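Local atomic coordinates of mutual gliding-motility protein MglA (Myxococcus xanthus DK 1622, PDB entry 6HJO), a protein that works as a small GTPase switch that coordinates social and adventurous gliding and controls the direction and speed of movement. Residues E10-I15 with K71-L76; I15-P20 with G98-A103; T54-F59 with H75-P80. All coordinates share one frame; numbering follows the deposited sequence.

How the contacts relate
From the N terminus, strand 10-18 supplies E10-I15 for contact 1 and, with the loop that follows it, I15-P20 for contact 2, the two sharing I15. The chain then reaches T54-F59, turns back through strand 71-78 and so closes the short hairpin of contact 3. Contact 1 closes a longer loop, from E10-I15 to the same strand, and shares H75 and L76 with contact 3. Contact 2 closes the longest when G98-A103 arrives; its loop crosses that of contact 1 and encloses the hairpin. Together they set neighbouring strands in the order 53-59, 71-78, 10-18, 98-104, joining the antiparallel hairpin to the parallel core of the GTPase sheet.

Contact 1: residues E10-I15 with K71-L76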
loop_
_atom_site.group_PDB
_atom_site.type_symbol
_atom_site.label_atom_id
_atom_site.label_comp_id
_atom_site.label_asym_id
_atom_site.label_seq_id
_atom_site.Cartn_x
_atom_site.Cartn_y
_atom_site.Cartn_z
ATOM N N GLU A 10 -18.334 -3.946 13.123
ATOM C CA GLU A 10 -18.334 -4.132 11.675
ATOM C C GLU A 10 -17.791 -5.480 11.238
ATOM O O GLU A 10 -16.776 -5.947 11.761
ATOM C CB GLU A 10 -17.528 -3.019 10.984
ATOM C CG GLU A 10 -18.259 -1.688 10.905
ATOM C CD GLU A 10 -17.424 -0.493 10.476
ATOM O OE1 GLU A 10 -16.298 -0.689 9.966
ATOM O OE2 GLU A 10 -17.906 0.649 10.650
ATOM N N ILE A 11 -18.479 -6.102 10.283
ATOM C CA ILE A 11 -18.045 -7.324 9.618
ATOM C C ILE A 11 -17.310 -6.827 8.349
ATOM O O ILE A 11 -17.918 -6.151 7.514
ATOM C CB ILE A 11 -19.233 -8.266 9.259
ATOM C CG1 ILE A 11 -19.993 -8.754 10.525
ATOM C CG2 ILE A 11 -18.744 -9.447 8.396
ATOM C CD1 ILE A 11 -21.386 -9.350 10.253
ATOM N N ASN A 12 -16.014 -7.133 8.216
ATOM C CA ASN A 12 -15.249 -6.707 7.033
ATOM C C ASN A 12 -15.158 -7.850 6.047
ATOM O O ASN A 12 -14.670 -8.929 6.374
ATOM C CB ASN A 12 -13.850 -6.219 7.420
ATOM C CG ASN A 12 -13.892 -4.964 8.242
ATOM O OD1 ASN A 12 -13.858 -3.864 7.696
ATOM N ND2 ASN A 12 -13.990 -5.099 9.563
ATOM N N CYS A 13 -15.642 -7.635 4.844
ATOM C CA CYS A 13 -15.542 -8.711 3.876
ATOM C C CYS A 13 -14.797 -8.288 2.617
ATOM O O CYS A 13 -14.921 -7.150 2.171
ATOM C CB CYS A 13 -16.913 -9.291 3.576
ATOM S SG CYS A 13 -17.926 -8.196 2.579
ATOM N N LYS A 14 -13.990 -9.209 2.080
ATOM C CA LYS A 14 -13.102 -8.983 0.960
ATOM C C LYS A 14 -13.667 -9.562 -0.320
ATOM O O LYS A 14 -13.955 -10.757 -0.396
ATOM C CB LYS A 14 -11.711 -9.563 1.271
ATOM C CG LYS A 14 -10.619 -9.170 0.292
ATOM C CD LYS A 14 -9.323 -9.859 0.674
ATOM C CE LYS A 14 -8.188 -9.394 -0.193
ATOM N NZ LYS A 14 -6.948 -10.134 0.116
ATOM N N ILE A 15 -13.841 -8.689 -1.309
ATOM C CA ILE A 15 -14.328 -9.032 -2.649
ATOM C C ILE A 15 -13.186 -8.836 -3.616
ATOM O O ILE A 15 -12.663 -7.729 -3.732
ATOM C CB ILE A 15 -15.653 -8.318 -3.036
ATOM C CG1 ILE A 15 -16.795 -8.786 -2.067
ATOM C CG2 ILE A 15 -16.043 -8.666 -4.515
ATOM C CD1 ILE A 15 -17.988 -7.903 -2.033
ATOM N N LYS A 71 -22.652 -4.011 11.212
ATOM C CA LYS A 71 -22.735 -3.435 9.862
ATOM C C LYS A 71 -21.694 -4.136 8.983
ATOM O O LYS A 71 -20.649 -4.533 9.487
ATOM C CB LYS A 71 -22.476 -1.918 9.897
ATOM C CG LYS A 71 -23.584 -1.130 10.591
ATOM C CD LYS A 71 -23.309 0.372 10.587
ATOM C CE LYS A 71 -24.219 1.143 11.522
ATOM N NZ LYS A 71 -25.637 1.152 11.058
ATOM N N THR A 72 -21.977 -4.319 7.681
ATOM C CA THR A 72 -21.021 -4.980 6.792
ATOM C C THR A 72 -20.251 -3.951 5.972
ATOM O O THR A 72 -20.862 -3.142 5.268
ATOM C CB THR A 72 -21.686 -6.091 5.937
ATOM O OG1 THR A 72 -22.365 -7.012 6.799
ATOM C CG2 THR A 72 -20.669 -6.864 5.059
ATOM N N ARG A 73 -18.914 -3.991 6.075
ATOM C CA ARG A 73 -17.993 -3.137 5.328
ATOM C C ARG A 73 -17.381 -3.977 4.209
ATOM O O ARG A 73 -16.822 -5.047 4.464
ATOM C CB ARG A 73 -16.889 -2.563 6.240
ATOM C CG ARG A 73 -15.916 -1.639 5.484
ATOM C CD ARG A 73 -14.944 -0.927 6.430
ATOM N NE ARG A 73 -15.631 0.023 7.313
ATOM C CZ ARG A 73 -15.947 1.272 6.977
ATOM N NH1 ARG A 73 -15.658 1.736 5.771
ATOM N NH2 ARG A 73 -16.563 2.061 7.845
ATOM N N PHE A 74 -17.475 -3.478 2.975
ATOM C CA PHE A 74 -16.953 -4.167 1.808
ATOM C C PHE A 74 -15.586 -3.626 1.408
ATOM O O PHE A 74 -15.397 -2.412 1.339
ATOM C CB PHE A 74 -17.959 -4.084 0.635
ATOM C CG PHE A 74 -19.252 -4.816 0.917
ATOM C CD1 PHE A 74 -19.373 -6.176 0.657
ATOM C CD2 PHE A 74 -20.340 -4.153 1.475
ATOM C CE1 PHE A 74 -20.558 -6.870 0.961
ATOM C CE2 PHE A 74 -21.532 -4.842 1.757
ATOM C CZ PHE A 74 -21.632 -6.195 1.490
ATOM N N HIS A 75 -14.633 -4.543 1.145
ATOM C CA HIS A 75 -13.272 -4.223 0.710
ATOM C C HIS A 75 -13.115 -4.822 -0.686
ATOM O O HIS A 75 -13.269 -6.032 -0.847
ATOM C CB HIS A 75 -12.223 -4.804 1.677
ATOM C CG HIS A 75 -12.288 -4.254 3.078
ATOM N ND1 HIS A 75 -11.276 -3.458 3.585
ATOM C CD2 HIS A 75 -13.231 -4.424 4.037
ATOM C CE1 HIS A 75 -11.635 -3.169 4.828
ATOM N NE2 HIS A 75 -12.814 -3.714 5.134
ATOM N N LEU A 76 -12.917 -3.973 -1.698
ATOM C CA LEU A 76 -12.796 -4.409 -3.112
ATOM C C LEU A 76 -11.315 -4.382 -3.471
ATOM O O LEU A 76 -10.679 -3.348 -3.307
ATOM C CB LEU A 76 -13.619 -3.474 -4.026
ATOM C CG LEU A 76 -15.062 -3.857 -4.386
ATOM C CD1 LEU A 76 -15.930 -4.209 -3.180
ATOM C CD2 LEU A 76 -15.714 -2.794 -5.279
#
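R73 and E10 meet in a salt bridge, R73 NE donating a hydrogen bond to E10 OE1 at 2.8 Å in a nearly straight line (174°). The acceptor lies in the guanidinium plane, but the donor comes from above the carboxylate plane, the two flat groups being turned 47° apart. A weak second link runs from R73 NH2 to E10 OE2, 3.4 Å away. The arginine reaches the glutamate through a bend at chi3 (-66°), which turns the guanidinium out of line with its extended chain. On the same face, H75 NE2 donates to N12 OD1 at 2.8 Å, the oxygen close to the imidazole plane; an asparagine suits this place because its amide also gives ND2 to the carbonyl of F3. R73 has a second acid too, D58, which holds NH1.

The other face is apolar. C13 SG rests obliquely 3.9 Å from the centroid of the F74 ring, and I15 CD1 packs on the same ring, 3.5 Å from F74 CD1. Helix 176-191 covers this side, with V187 against C13 and A184 against F74.

Between these two faces five backbone bonds alternate between the strands, from I11 N to K71 O at 2.8 Å through to I15 N with H75 O. This in-register parallel pairing joins neighbouring strands in the central sheet of the Ras-like GTPase fold.

Contact 2: residues I15-P20 with G98-A103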
loop_
_atom_site.group_PDB
_atom_site.type_symbol
_atom_site.label_atom_id
_atom_site.label_comp_id
_atom_site.label_asym_id
_atom_site.label_seq_id
_atom_site.Cartn_x
_atom_site.Cartn_y
_atom_site.Cartn_z
ATOM N N ILE A 15 -13.841 -8.689 -1.309
ATOM C CA ILE A 15 -14.328 -9.032 -2.649
ATOM C C ILE A 15 -13.186 -8.836 -3.616
ATOM O O ILE A 15 -12.663 -7.729 -3.732
ATOM C CB ILE A 15 -15.653 -8.318 -3.036
ATOM C CG1 ILE A 15 -16.795 -8.786 -2.067
ATOM C CG2 ILE A 15 -16.043 -8.666 -4.515
ATOM C CD1 ILE A 15 -17.988 -7.903 -2.033
ATOM N N VAL A 16 -12.756 -9.938 -4.264
ATOM C CA VAL A 16 -11.629 -9.908 -5.190
ATOM C C VAL A 16 -12.113 -9.897 -6.648
ATOM O O VAL A 16 -12.882 -10.771 -7.044
ATOM C CB VAL A 16 -10.591 -11.042 -4.893
ATOM C CG1 VAL A 16 -9.536 -11.161 -6.001
ATOM C CG2 VAL A 16 -9.915 -10.825 -3.531
ATOM N N TYR A 17 -11.668 -8.901 -7.433
ATOM C CA TYR A 17 -11.946 -8.859 -8.880
ATOM C C TYR A 17 -10.742 -9.542 -9.501
ATOM O O TYR A 17 -9.587 -9.182 -9.221
ATOM C CB TYR A 17 -12.137 -7.407 -9.397
ATOM C CG TYR A 17 -13.529 -6.876 -9.136
ATOM C CD1 TYR A 17 -13.979 -6.649 -7.836
ATOM C CD2 TYR A 17 -14.416 -6.644 -10.182
ATOM C CE1 TYR A 17 -15.280 -6.224 -7.584
ATOM C CE2 TYR A 17 -15.713 -6.191 -9.945
ATOM C CZ TYR A 17 -16.141 -5.986 -8.645
ATOM O OH TYR A 17 -17.410 -5.539 -8.400
ATOM N N TYR A 18 -11.011 -10.576 -10.263
ATOM C CA TYR A 18 -10.024 -11.455 -10.868
ATOM C C TYR A 18 -10.287 -11.586 -12.364
ATOM O O TYR A 18 -11.423 -11.528 -12.800
ATOM C CB TYR A 18 -10.173 -12.840 -10.206
ATOM C CG TYR A 18 -8.901 -13.651 -10.116
ATOM C CD1 TYR A 18 -8.524 -14.514 -11.148
ATOM C CD2 TYR A 18 -8.082 -13.573 -8.991
ATOM C CE1 TYR A 18 -7.365 -15.282 -11.058
ATOM C CE2 TYR A 18 -6.947 -14.374 -8.871
ATOM C CZ TYR A 18 -6.598 -15.230 -9.905
ATOM O OH TYR A 18 -5.480 -16.008 -9.794
ATOM N N GLY A 19 -9.230 -11.758 -13.132
ATOM C CA GLY A 19 -9.344 -11.902 -14.583
ATOM C C GLY A 19 -8.025 -11.599 -15.259
ATOM O O GLY A 19 -7.103 -11.110 -14.602
ATOM N N PRO A 20 -7.909 -11.840 -16.582
ATOM C CA PRO A 20 -6.633 -11.558 -17.265
ATOM C C PRO A 20 -6.243 -10.079 -17.226
ATOM O O PRO A 20 -7.075 -9.216 -16.950
ATOM C CB PRO A 20 -6.879 -12.046 -18.713
ATOM C CG PRO A 20 -8.340 -12.162 -18.857
ATOM C CD PRO A 20 -8.917 -12.415 -17.500
ATOM N N GLY A 98 -15.633 -13.168 -1.367
ATOM C CA GLY A 98 -16.329 -13.288 -2.656
ATOM C C GLY A 98 -15.429 -12.927 -3.824
ATOM O O GLY A 98 -14.486 -12.141 -3.662
ATOM N N VAL A 99 -15.702 -13.517 -5.022
ATOM C CA VAL A 99 -14.883 -13.288 -6.205
ATOM C C VAL A 99 -15.744 -12.852 -7.377
ATOM O O VAL A 99 -16.806 -13.434 -7.610
ATOM C CB VAL A 99 -14.029 -14.540 -6.607
ATOM C CG1 VAL A 99 -13.227 -14.294 -7.890
ATOM C CG2 VAL A 99 -13.104 -14.992 -5.490
ATOM N N VAL A 100 -15.278 -11.834 -8.111
ATOM C CA VAL A 100 -15.893 -11.426 -9.386
ATOM C C VAL A 100 -14.852 -11.804 -10.427
ATOM O O VAL A 100 -13.725 -11.293 -10.360
ATOM C CB VAL A 100 -16.248 -9.913 -9.514
ATOM C CG1 VAL A 100 -16.772 -9.591 -10.929
ATOM C CG2 VAL A 100 -17.260 -9.484 -8.459
ATOM N N PHE A 101 -15.207 -12.700 -11.377
ATOM C CA PHE A 101 -14.296 -13.002 -12.469
ATOM C C PHE A 101 -14.717 -12.088 -13.613
ATOM O O PHE A 101 -15.864 -12.133 -14.037
ATOM C CB PHE A 101 -14.308 -14.489 -12.919
ATOM C CG PHE A 101 -13.276 -14.775 -13.990
ATOM C CD1 PHE A 101 -13.613 -14.709 -15.347
ATOM C CD2 PHE A 101 -11.952 -15.031 -13.650
ATOM C CE1 PHE A 101 -12.639 -14.906 -16.340
ATOM C CE2 PHE A 101 -10.983 -15.218 -14.637
ATOM C CZ PHE A 101 -11.329 -15.152 -15.974
ATOM N N VAL A 102 -13.809 -11.237 -14.073
ATOM C CA VAL A 102 -14.047 -10.298 -15.170
ATOM C C VAL A 102 -13.416 -10.896 -16.425
ATOM O O VAL A 102 -12.189 -11.038 -16.512
ATOM C CB VAL A 102 -13.523 -8.863 -14.878
ATOM C CG1 VAL A 102 -13.824 -7.927 -16.054
ATOM C CG2 VAL A 102 -14.115 -8.302 -13.581
ATOM N N ALA A 103 -14.273 -11.295 -17.373
ATOM C CA ALA A 103 -13.827 -11.870 -18.646
ATOM C C ALA A 103 -13.806 -10.783 -19.715
ATOM O O ALA A 103 -14.765 -10.020 -19.845
ATOM C CB ALA A 103 -14.757 -13.007 -19.073
#
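Y17 lays one ring face over V100, whose CB sits 3.8 Å from the ring centroid in a CH-pi contact. Both valine methyls reach the ring, CG2 coming 3.7 Å from Y17 CZ, while V102 CG2 meets the ring edge at Y17 CD2, 3.8 Å away. The beta-branched valines suit a buried strand, offering a methyl to either side of CB. On the reverse face, Y18 CB packs against V99 CG1 and its ring edge approaches F101, while the hydroxyl extends to N119 and N123 of helix 110-126.

Four backbone bonds hold the strands parallel, ending with V102 N to Y18 O at 2.7 Å. Here strand 10-18 runs into the P-loop of the GTPase, whose G19 and P20 are predicted to belong to the GTP site and whose K25 and T26 bind GDP.

At that exit the backbone calls for a glycine. G19 CA comes 3.5 Å from V102 O, so a CB would run into that oxygen, and the extended backbone (phi 160°) would also jam it against the preceding carbonyl. P20 CD packs 4.0 Å from F101 CZ, the two side chains crossing at about a right angle. V102 O is buried beside them without a hydrogen-bonding partner.

Contact 3: residues T54-F59 with H75-P80; sequences TLFFDF and HLYTVP. With GDP (guanosine-5'-diphosphate), chain C.
F56 and Y77 are brought together by unlike first torsions: F56 CG takes the crowded position between backbone N and carbonyl carbon (chi1 66°), whereas Y77 CG stands anti to its carbonyl carbon (-85°). The strands form an antiparallel beta hairpin, corresponding to the interswitch hairpin of Arf-family GTPases, with F56 and Y77 as a non-hydrogen-bonded pair. Their ring planes are within 2° of parallel but slid apart, so it is F56 CB that sits over the tyrosine ring, 3.6 Å from its centroid. K14, whose NZ bonds to the carbonyls of I92 and K94, also makes a cation-pi contact with this ring. A serine in place of Y77 would probably leave F56 without the flat surface it rests on and remove the cation-pi partner of K14.

At the next non-hydrogen-bonded pair D58 likewise sets its CB over a ring, 3.6 Å from the centroid of H75, while its carboxylate turns to R73.

On the buried face L76 spreads its methyls between two phenylalanines: CD2 lies 3.7 Å from F57 CZ, and CD1 meets the edge of the F59 ring. Four backbone bonds join L55 to T78 and F57 to L76, and T78 OG1 bonds to Y17 O on the neighbouring strand. Beyond T78 the chain reaches the nucleotide, P80 CB lying 3.8 Å from GDP O3B.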
loop_
_atom_site.group_PDB
_atom_site.type_symbol
_atom_site.label_atom_id
_atom_site.label_comp_id
_atom_site.label_asym_id
_atom_site.label_seq_id
_atom_site.Cartn_x
_atom_site.Cartn_y
_atom_site.Cartn_z
ATOM N N THR A 54 -1.406 -3.619 -6.746
ATOM C CA THR A 54 -2.702 -3.825 -6.083
ATOM C C THR A 54 -3.510 -2.526 -6.143
ATOM O O THR A 54 -2.946 -1.436 -6.072
ATOM C CB THR A 54 -2.519 -4.305 -4.603
ATOM O OG1 THR A 54 -1.659 -5.443 -4.560
ATOM C CG2 THR A 54 -3.825 -4.698 -3.945
ATOM N N LEU A 55 -4.833 -2.658 -6.281
ATOM C CA LEU A 55 -5.773 -1.544 -6.254
ATOM C C LEU A 55 -6.887 -1.962 -5.334
ATOM O O LEU A 55 -7.421 -3.067 -5.471
ATOM C CB LEU A 55 -6.318 -1.213 -7.643
ATOM C CG LEU A 55 -7.267 0.016 -7.744
ATOM C CD1 LEU A 55 -6.527 1.364 -7.433
ATOM C CD2 LEU A 55 -7.951 0.050 -9.130
ATOM N N PHE A 56 -7.219 -1.103 -4.362
ATOM C CA PHE A 56 -8.256 -1.443 -3.390
ATOM C C PHE A 56 -8.866 -0.240 -2.707
ATOM O O PHE A 56 -8.254 0.834 -2.662
ATOM C CB PHE A 56 -7.718 -2.439 -2.335
ATOM C CG PHE A 56 -6.632 -1.913 -1.427
ATOM C CD1 PHE A 56 -5.295 -1.974 -1.807
ATOM C CD2 PHE A 56 -6.945 -1.375 -0.186
ATOM C CE1 PHE A 56 -4.289 -1.489 -0.966
ATOM C CE2 PHE A 56 -5.932 -0.892 0.668
ATOM C CZ PHE A 56 -4.612 -0.952 0.269
ATOM N N PHE A 57 -10.059 -0.452 -2.121
ATOM C CA PHE A 57 -10.763 0.526 -1.287
ATOM C C PHE A 57 -11.826 -0.208 -0.480
ATOM O O PHE A 57 -12.151 -1.363 -0.781
ATOM C CB PHE A 57 -11.378 1.678 -2.118
ATOM C CG PHE A 57 -12.590 1.316 -2.947
ATOM C CD1 PHE A 57 -12.445 0.717 -4.200
ATOM C CD2 PHE A 57 -13.875 1.612 -2.499
ATOM C CE1 PHE A 57 -13.565 0.408 -4.979
ATOM C CE2 PHE A 57 -14.993 1.295 -3.276
ATOM C CZ PHE A 57 -14.830 0.695 -4.505
ATOM N N ASP A 58 -12.381 0.476 0.525
ATOM C CA ASP A 58 -13.460 -0.074 1.318
ATOM C C ASP A 58 -14.594 0.921 1.412
ATOM O O ASP A 58 -14.385 2.123 1.223
ATOM C CB ASP A 58 -12.986 -0.546 2.706
ATOM C CG ASP A 58 -12.489 0.562 3.598
ATOM O OD1 ASP A 58 -13.324 1.341 4.091
ATOM O OD2 ASP A 58 -11.263 0.658 3.790
ATOM N N PHE A 59 -15.808 0.410 1.676
ATOM C CA PHE A 59 -17.008 1.228 1.828
ATOM C C PHE A 59 -18.035 0.540 2.701
ATOM O O PHE A 59 -18.151 -0.687 2.682
ATOM C CB PHE A 59 -17.601 1.650 0.463
ATOM C CG PHE A 59 -18.201 0.536 -0.366
ATOM C CD1 PHE A 59 -17.391 -0.327 -1.097
ATOM C CD2 PHE A 59 -19.580 0.370 -0.444
ATOM C CE1 PHE A 59 -17.953 -1.353 -1.875
ATOM C CE2 PHE A 59 -20.141 -0.655 -1.219
ATOM C CZ PHE A 59 -19.326 -1.502 -1.939
ATOM N N HIS A 75 -14.633 -4.543 1.145
ATOM C CA HIS A 75 -13.272 -4.223 0.710
ATOM C C HIS A 75 -13.115 -4.822 -0.686
ATOM O O HIS A 75 -13.269 -6.032 -0.847
ATOM C CB HIS A 75 -12.223 -4.804 1.677
ATOM C CG HIS A 75 -12.288 -4.254 3.078
ATOM N ND1 HIS A 75 -11.276 -3.458 3.585
ATOM C CD2 HIS A 75 -13.231 -4.424 4.037
ATOM C CE1 HIS A 75 -11.635 -3.169 4.828
ATOM N NE2 HIS A 75 -12.814 -3.714 5.134
ATOM N N LEU A 76 -12.917 -3.973 -1.698
ATOM C CA LEU A 76 -12.796 -4.409 -3.112
ATOM C C LEU A 76 -11.315 -4.382 -3.471
ATOM O O LEU A 76 -10.679 -3.348 -3.307
ATOM C CB LEU A 76 -13.619 -3.474 -4.026
ATOM C CG LEU A 76 -15.062 -3.857 -4.386
ATOM C CD1 LEU A 76 -15.930 -4.209 -3.180
ATOM C CD2 LEU A 76 -15.714 -2.794 -5.279
ATOM N N TYR A 77 -10.757 -5.543 -3.872
ATOM C CA TYR A 77 -9.324 -5.740 -4.178
ATOM C C TYR A 77 -9.133 -6.294 -5.596
ATOM O O TYR A 77 -9.924 -7.121 -6.027
ATOM C CB TYR A 77 -8.724 -6.771 -3.194
ATOM C CG TYR A 77 -8.274 -6.165 -1.886
ATOM C CD1 TYR A 77 -9.192 -5.857 -0.881
ATOM C CD2 TYR A 77 -6.930 -5.886 -1.651
ATOM C CE1 TYR A 77 -8.782 -5.271 0.325
ATOM C CE2 TYR A 77 -6.509 -5.313 -0.445
ATOM C CZ TYR A 77 -7.443 -4.993 0.530
ATOM O OH TYR A 77 -7.050 -4.413 1.715
ATOM N N THR A 78 -8.043 -5.877 -6.285
ATOM C CA THR A 78 -7.672 -6.390 -7.609
ATOM C C THR A 78 -6.183 -6.240 -7.846
ATOM O O THR A 78 -5.566 -5.353 -7.255
ATOM C CB THR A 78 -8.537 -5.790 -8.755
ATOM O OG1 THR A 78 -8.533 -6.690 -9.862
ATOM C CG2 THR A 78 -8.087 -4.385 -9.200
ATOM N N VAL A 79 -5.607 -7.119 -8.686
ATOM C CA VAL A 79 -4.225 -7.019 -9.151
ATOM C C VAL A 79 -4.376 -6.423 -10.574
ATOM O O VAL A 79 -4.736 -7.147 -11.485
ATOM C CB VAL A 79 -3.443 -8.364 -9.153
ATOM C CG1 VAL A 79 -2.108 -8.215 -9.886
ATOM C CG2 VAL A 79 -3.221 -8.876 -7.731
ATOM N N PRO A 80 -4.205 -5.097 -10.761
ATOM C CA PRO A 80 -4.417 -4.510 -12.096
ATOM C C PRO A 80 -3.245 -4.689 -13.070
ATOM O O PRO A 80 -2.107 -4.898 -12.635
ATOM C CB PRO A 80 -4.607 -3.021 -11.779
ATOM C CG PRO A 80 -3.768 -2.793 -10.565
ATOM C CD PRO A 80 -3.849 -4.061 -9.762
HETATM P PB GDP C . -7.297 -4.356 -15.601
HETATM O O1B GDP C . -5.870 -4.679 -15.930
HETATM O O2B GDP C . -8.163 -5.540 -15.587
HETATM O O3B GDP C . -7.392 -3.539 -14.363
HETATM O O3A GDP C . -7.841 -3.472 -16.816
HETATM P PA GDP C . -8.332 -1.974 -17.042
HETATM O O1A GDP C . -7.260 -1.029 -16.734
HETATM O O2A GDP C . -9.602 -1.720 -16.236
HETATM O "O5'" GDP C . -8.700 -1.992 -18.615
HETATM C "C5'" GDP C . -7.679 -1.981 -19.643
HETATM C "C4'" GDP C . -8.171 -1.176 -20.826
HETATM O "O4'" GDP C . -9.431 -1.714 -21.296
HETATM C "C3'" GDP C . -8.408 0.316 -20.573
HETATM O "O3'" GDP C . -8.006 1.042 -21.727
HETATM C "C2'" GDP C . -9.923 0.381 -20.353
HETATM O "O2'" GDP C . -10.537 1.635 -20.633
HETATM C "C1'" GDP C . -10.394 -0.679 -21.342
HETATM N N9 GDP C . -11.706 -1.244 -21.028
HETATM C C8 GDP C . -12.138 -1.770 -19.837
HETATM N N7 GDP C . -13.375 -2.206 -19.881
HETATM C C5 GDP C . -13.785 -1.944 -21.182
HETATM C C6 GDP C . -15.033 -2.174 -21.852
HETATM O O6 GDP C . -16.056 -2.635 -21.356
HETATM N N1 GDP C . -15.009 -1.775 -23.176
HETATM C C2 GDP C . -13.936 -1.191 -23.800
HETATM N N2 GDP C . -14.078 -0.873 -25.088
HETATM N N3 GDP C . -12.779 -0.945 -23.185
HETATM C C4 GDP C . -12.766 -1.348 -21.899
#